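Local coordinates for protein anthranilate-CoA ligase (Stigmatella aurantiaca, PDB 4WV3) that is a ligase of the AMP-binding enzyme family (ANL clan), built from a large N-terminal region and a smaller C-terminal domain, at residues A[312-317]-A[332-337]; A[299-304]-A[432-437]. All coordinates share one frame; numbering follows the deposited sequence.

Interaction 1. Residues A[312-317]-A[332-337]. With 3UK (5'-O-[(S)-[(2-aminobenzoyl)oxy](hydroxy)phosphoryl]adenosine), chain C.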
loop_
_atom_site.group_PDB
_atom_site.type_symbol
_atom_site.label_atom_id
_atom_site.label_comp_id
_atom_site.label_asym_id
_atom_site.label_seq_id
_atom_site.Cartn_x
_atom_site.Cartn_y
_atom_site.Cartn_z
ATOM N N ASP A 312 1.928 17.217 10.742
ATOM C CA ASP A 312 2.955 16.185 10.790
ATOM C C ASP A 312 2.568 15.004 9.911
ATOM O O ASP A 312 1.395 14.641 9.829
ATOM C CB ASP A 312 3.154 15.695 12.226
ATOM C CG ASP A 312 3.710 16.767 13.139
ATOM O OD1 ASP A 312 3.234 16.871 14.289
ATOM O OD2 ASP A 312 4.628 17.497 12.714
ATOM N N ILE A 313 3.556 14.406 9.255
ATOM C CA ILE A 313 3.326 13.184 8.495
ATOM C C ILE A 313 3.883 11.981 9.244
ATOM O O ILE A 313 5.050 11.971 9.638
ATOM C CB ILE A 313 3.972 13.239 7.100
ATOM C CG1 ILE A 313 3.349 14.354 6.261
ATOM C CG2 ILE A 313 3.807 11.907 6.390
ATOM C CD1 ILE A 313 3.842 14.377 4.831
ATOM N N ILE A 314 3.046 10.969 9.446
ATOM C CA ILE A 314 3.482 9.753 10.118
ATOM C C ILE A 314 3.979 8.731 9.101
ATOM O O ILE A 314 3.188 8.125 8.378
ATOM C CB ILE A 314 2.347 9.130 10.955
ATOM C CG1 ILE A 314 1.811 10.149 11.964
ATOM C CG2 ILE A 314 2.833 7.872 11.661
ATOM C CD1 ILE A 314 2.864 10.676 12.917
ATOM N N ASP A 315 5.296 8.553 9.044
ATOM C CA ASP A 315 5.896 7.565 8.156
ATOM C C ASP A 315 6.063 6.229 8.871
ATOM O O ASP A 315 6.603 6.167 9.975
ATOM C CB ASP A 315 7.253 8.052 7.641
ATOM C CG ASP A 315 7.915 7.055 6.703
ATOM O OD1 ASP A 315 7.188 6.342 5.977
ATOM O OD2 ASP A 315 9.162 6.983 6.691
ATOM N N GLY A 316 5.594 5.162 8.232
ATOM C CA GLY A 316 5.710 3.828 8.789
ATOM C C GLY A 316 5.802 2.775 7.702
ATOM O O GLY A 316 5.130 2.874 6.675
ATOM N N ILE A 317 6.641 1.768 7.920
ATOM C CA ILE A 317 6.804 0.703 6.937
ATOM C C ILE A 317 5.875 -0.479 7.206
ATOM O O ILE A 317 5.798 -0.991 8.324
ATOM C CB ILE A 317 8.270 0.214 6.833
ATOM C CG1 ILE A 317 8.366 -0.986 5.886
ATOM C CG2 ILE A 317 8.825 -0.145 8.199
ATOM C CD1 ILE A 317 9.753 -1.583 5.788
ATOM N N GLY A 332 3.556 11.829 18.918
ATOM C CA GLY A 332 4.430 12.401 19.926
ATOM C C GLY A 332 5.909 12.178 19.662
ATOM O O GLY A 332 6.757 12.834 20.266
ATOM N N ASP A 333 6.225 11.254 18.760
ATOM C CA ASP A 333 7.618 10.922 18.478
ATOM C C ASP A 333 7.869 10.738 16.983
ATOM O O ASP A 333 7.517 9.709 16.405
ATOM C CB ASP A 333 8.032 9.664 19.246
ATOM C CG ASP A 333 9.522 9.392 19.166
ATOM O OD1 ASP A 333 10.282 10.325 18.831
ATOM O OD2 ASP A 333 9.936 8.246 19.444
ATOM N N ILE A 334 8.480 11.745 16.365
ATOM C CA ILE A 334 8.779 11.707 14.938
ATOM C C ILE A 334 10.237 12.041 14.656
ATOM O O ILE A 334 10.743 13.072 15.098
ATOM C CB ILE A 334 7.908 12.708 14.147
ATOM C CG1 ILE A 334 6.427 12.356 14.274
ATOM C CG2 ILE A 334 8.320 12.737 12.681
ATOM C CD1 ILE A 334 5.518 13.279 13.505
ATOM N N ARG A 335 10.912 11.163 13.921
ATOM C CA ARG A 335 12.223 11.483 13.374
ATOM C C ARG A 335 12.149 11.466 11.851
ATOM O O ARG A 335 12.088 10.397 11.242
ATOM C CB ARG A 335 13.292 10.513 13.880
ATOM C CG ARG A 335 14.656 10.718 13.236
ATOM C CD ARG A 335 15.780 10.273 14.156
ATOM N NE ARG A 335 15.830 11.077 15.374
ATOM C CZ ARG A 335 16.786 10.986 16.292
ATOM N NH1 ARG A 335 17.781 10.124 16.134
ATOM N NH2 ARG A 335 16.750 11.759 17.369
ATOM N N PRO A 336 12.137 12.659 11.237
ATOM C CA PRO A 336 11.987 12.838 9.788
ATOM C C PRO A 336 13.008 12.039 8.980
ATOM O O PRO A 336 14.214 12.188 9.180
ATOM C CB PRO A 336 12.222 14.340 9.600
ATOM C CG PRO A 336 11.823 14.944 10.902
ATOM C CD PRO A 336 12.243 13.948 11.944
ATOM N N GLY A 337 12.517 11.194 8.080
ATOM C CA GLY A 337 13.379 10.393 7.234
ATOM C C GLY A 337 13.484 8.949 7.686
ATOM O O GLY A 337 13.932 8.086 6.931
HETATM C C10 3UK C . 8.520 -1.029 1.234
HETATM C C15 3UK C . 8.660 0.917 2.784
HETATM C C17 3UK C . 10.386 2.319 3.573
HETATM C C21 3UK C . 9.307 -2.064 1.990
HETATM C C26 3UK C . 2.580 -1.403 2.711
HETATM C C28 3UK C . 2.233 0.201 4.482
HETATM O O01 3UK C . 3.841 -1.150 0.668
HETATM C C02 3UK C . 3.392 -1.935 1.473
HETATM O O03 3UK C . 3.264 -3.309 1.130
HETATM P P04 3UK C . 3.938 -3.894 -0.187
HETATM O O05 3UK C . 3.580 -5.409 -0.300
HETATM O O06 3UK C . 5.537 -3.762 -0.157
HETATM C C07 3UK C . 6.220 -3.681 1.103
HETATM C C08 3UK C . 7.589 -3.116 0.859
HETATM O O09 3UK C . 7.487 -1.711 0.534
HETATM N N11 3UK C . 7.952 -0.074 2.128
HETATM C C12 3UK C . 6.631 0.018 2.467
HETATM N N13 3UK C . 6.485 1.057 3.336
HETATM C C14 3UK C . 7.728 1.630 3.550
HETATM N N16 3UK C . 9.969 1.275 2.811
HETATM N N18 3UK C . 9.554 3.035 4.318
HETATM C C19 3UK C . 8.244 2.745 4.346
HETATM N N20 3UK C . 7.361 3.517 5.147
HETATM O O22 3UK C . 10.462 -2.418 1.252
HETATM C C23 3UK C . 8.407 -3.202 2.083
HETATM O O24 3UK C . 9.163 -4.429 2.095
HETATM O O25 3UK C . 3.381 -3.177 -1.405
HETATM C C27 3UK C . 2.974 -0.263 3.367
HETATM C C29 3UK C . 1.074 -0.518 4.929
HETATM C C30 3UK C . 0.680 -1.660 4.275
HETATM C C31 3UK C . 1.418 -2.123 3.158
HETATM N N32 3UK C . 0.999 -3.339 2.461
HETATM O O HOH W 1 9.969 9.507 7.382
#
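I334 lays its CD1 methyl against the side chains of D312 and I314. I334 CD1 sits 3.6 Å from D312 CB and 3.8 Å from I314 CD1, where the two isoleucine side chains meet at about a right angle. I334 CG1 stands beside the backbone N (chi1 -62°) with CD1 fully extended beyond it, which carries CD1 from the loop to the strand. No direct hydrogen bond joins the two segments. Farther along, a water takes over: it accepts from G337 N at 3.1 Å and lies 2.7 Å from D315 OD2, linking the loop to the strand. The other carboxylate oxygen serves the pocket, as 3UK N20 donates to D315 OD1 over 2.9 Å with a bent N-H...O angle of 136°. A weak second bond runs from the same amino group to G316 O. I317 adds to the pocket, lying over one face of the purine, with CB 3.5 Å from 3UK C19. The pattern illustrates how a strand can carry loop packing at one end and ligand recognition at the other. The D312 carboxylate turns to K306 of helix 299-309, whose W302 also touches I334, while strand 313-318 runs between parallel strand 289-292 and antiparallel strand 325-328.

Interaction 2. Residues A[299-304]-A[432-437]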
loop_
_atom_site.group_PDB
_atom_site.type_symbol
_atom_site.label_atom_id
_atom_site.label_comp_id
_atom_site.label_asym_id
_atom_site.label_seq_id
_atom_site.Cartn_x
_atom_site.Cartn_y
_atom_site.Cartn_z
ATOM N N ALA A 299 13.329 13.198 4.441
ATOM C CA ALA A 299 13.204 14.225 5.467
ATOM C C ALA A 299 12.833 15.569 4.850
ATOM O O ALA A 299 12.087 16.348 5.442
ATOM C CB ALA A 299 14.493 14.342 6.261
ATOM N N ALA A 300 13.351 15.825 3.652
ATOM C CA ALA A 300 13.082 17.070 2.942
ATOM C C ALA A 300 11.599 17.217 2.616
ATOM O O ALA A 300 11.060 18.323 2.625
ATOM C CB ALA A 300 13.916 17.147 1.669
ATOM N N LEU A 301 10.945 16.096 2.330
ATOM C CA LEU A 301 9.514 16.102 2.046
ATOM C C LEU A 301 8.691 16.277 3.316
ATOM O O LEU A 301 7.630 16.904 3.293
ATOM C CB LEU A 301 9.097 14.822 1.318
ATOM C CG LEU A 301 9.161 14.877 -0.208
ATOM C CD1 LEU A 301 8.655 13.576 -0.812
ATOM C CD2 LEU A 301 8.359 16.060 -0.731
ATOM N N TRP A 302 9.179 15.720 4.421
ATOM C CA TRP A 302 8.485 15.843 5.697
ATOM C C TRP A 302 8.448 17.298 6.143
ATOM O O TRP A 302 7.425 17.779 6.627
ATOM C CB TRP A 302 9.149 14.979 6.773
ATOM C CG TRP A 302 8.352 14.908 8.045
ATOM C CD1 TRP A 302 7.456 13.940 8.398
ATOM C CD2 TRP A 302 8.373 15.848 9.127
ATOM N NE1 TRP A 302 6.921 14.217 9.633
ATOM C CE2 TRP A 302 7.466 15.384 10.102
ATOM C CE3 TRP A 302 9.069 17.037 9.369
ATOM C CZ2 TRP A 302 7.238 16.066 11.296
ATOM C CZ3 TRP A 302 8.842 17.713 10.555
ATOM C CH2 TRP A 302 7.934 17.226 11.504
ATOM N N TYR A 303 9.567 17.996 5.976
ATOM C CA TYR A 303 9.647 19.402 6.354
ATOM C C TYR A 303 8.857 20.289 5.396
ATOM O O TYR A 303 8.181 21.224 5.822
ATOM C CB TYR A 303 11.102 19.870 6.434
ATOM C CG TYR A 303 11.860 19.318 7.621
ATOM C CD1 TYR A 303 11.477 19.630 8.918
ATOM C CD2 TYR A 303 12.964 18.496 7.443
ATOM C CE1 TYR A 303 12.167 19.129 10.006
ATOM C CE2 TYR A 303 13.660 17.990 8.525
ATOM C CZ TYR A 303 13.257 18.310 9.804
ATOM O OH TYR A 303 13.950 17.808 10.882
ATOM N N ALA A 304 8.943 19.990 4.103
ATOM C CA ALA A 304 8.246 20.773 3.087
ATOM C C ALA A 304 6.734 20.715 3.281
ATOM O O ALA A 304 6.030 21.690 3.028
ATOM C CB ALA A 304 8.624 20.296 1.692
ATOM N N THR A 432 19.147 12.664 -0.364
ATOM C CA THR A 432 20.041 13.807 -0.470
ATOM C C THR A 432 19.725 14.623 -1.719
ATOM O O THR A 432 19.690 15.853 -1.678
ATOM C CB THR A 432 21.517 13.364 -0.504
ATOM O OG1 THR A 432 21.858 12.739 0.740
ATOM C CG2 THR A 432 22.432 14.555 -0.733
ATOM N N LEU A 433 19.486 13.928 -2.827
ATOM C CA LEU A 433 19.171 14.577 -4.095
ATOM C C LEU A 433 17.886 15.396 -4.015
ATOM O O LEU A 433 17.791 16.479 -4.594
ATOM C CB LEU A 433 19.053 13.538 -5.212
ATOM C CG LEU A 433 20.342 12.860 -5.673
ATOM C CD1 LEU A 433 20.027 11.607 -6.470
ATOM C CD2 LEU A 433 21.169 13.820 -6.507
ATOM N N ILE A 434 16.902 14.878 -3.288
ATOM C CA ILE A 434 15.595 15.522 -3.210
ATOM C C ILE A 434 15.629 16.796 -2.360
ATOM O O ILE A 434 14.683 17.583 -2.370
ATOM C CB ILE A 434 14.516 14.549 -2.681
ATOM C CG1 ILE A 434 13.134 14.936 -3.215
ATOM C CG2 ILE A 434 14.539 14.491 -1.159
ATOM C CD1 ILE A 434 12.044 13.944 -2.869
ATOM N N GLN A 435 16.726 16.997 -1.635
ATOM C CA GLN A 435 16.908 18.214 -0.850
ATOM C C GLN A 435 17.017 19.439 -1.753
ATOM O O GLN A 435 16.610 20.536 -1.373
ATOM C CB GLN A 435 18.145 18.109 0.044
ATOM C CG GLN A 435 17.998 17.133 1.197
ATOM C CD GLN A 435 19.256 17.025 2.034
ATOM O OE1 GLN A 435 20.320 17.504 1.640
ATOM N NE2 GLN A 435 19.142 16.394 3.196
ATOM N N HIS A 436 17.568 19.247 -2.948
ATOM C CA HIS A 436 17.653 20.326 -3.923
ATOM C C HIS A 436 16.253 20.689 -4.409
ATOM O O HIS A 436 15.495 19.817 -4.836
ATOM C CB HIS A 436 18.542 19.931 -5.102
ATOM C CG HIS A 436 18.930 21.084 -5.975
ATOM N ND1 HIS A 436 18.058 21.662 -6.874
ATOM C CD2 HIS A 436 20.090 21.773 -6.081
ATOM C CE1 HIS A 436 18.667 22.653 -7.497
ATOM N NE2 HIS A 436 19.901 22.742 -7.035
ATOM N N PRO A 437 15.909 21.984 -4.351
ATOM C CA PRO A 437 14.549 22.479 -4.602
ATOM C C PRO A 437 14.053 22.271 -6.033
ATOM O O PRO A 437 12.861 22.444 -6.287
ATOM C CB PRO A 437 14.664 23.977 -4.302
ATOM C CG PRO A 437 16.101 24.294 -4.524
ATOM C CD PRO A 437 16.848 23.082 -4.061
#
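T432 O is held by two donors, the imidazole NE2 of H479 and, at 3.2 Å, Q435 N, the latter belonging to the type I beta turn from L433 to H436. This turn, in the C-terminal domain of an ANL-clan enzyme and at the end of the chain segment that holds helix 426-433, rests against helix 299-309 of the AMP-binding region, and the contact is a worked example of an interdomain surface made by a few apolar carbons. Its centre is the methyl of A300. I434 CG2 approaches A300 CB to 3.9 Å, and on the next residue Q435 CG lies 4.1 Å from A300 CB, so the small side chain lets the backbones come close, with the CA atoms of A300 and Q435 5.5 Å apart. The two branches of I434 divide the work. CG1 extends roughly opposite the backbone N (chi1 -152°) and carries CD1 out to L301, the two side chains crossing at about a right angle; L301 also packs on A271 and L274 of helix 267-274. No hydrogen bond crosses between the segments, and the polar groups of the turn look to their own domain: H436 NE2 pairs with Q475, and Q435 OE1 has a weak bond to K483, both on helix 470-483. Where the two meet, L301 CD1 stands 4.0 Å from I434 CD1.

In the fold
Interactions 1 and 2 have centres about 15 Å apart, and helix 299-309 is the element that joins them. Along the chain, 299-304 comes first, then 312-317 and 332-337, and 432-437 last, so both segments of interaction 1 fall between those of interaction 2. A short connection leads from the helix into strand 313-318 of the nine-stranded mixed sheet. W302 NE1 lies 2.9 Å from I313 O in a probable hydrogen bond, and P336 packs on Y303 and A299. One side of the helix thus meets the sheet that lines the 3UK pocket, while A300 and L301 meet the C-terminal domain; the side chain of L301 stays about 12 Å from 3UK.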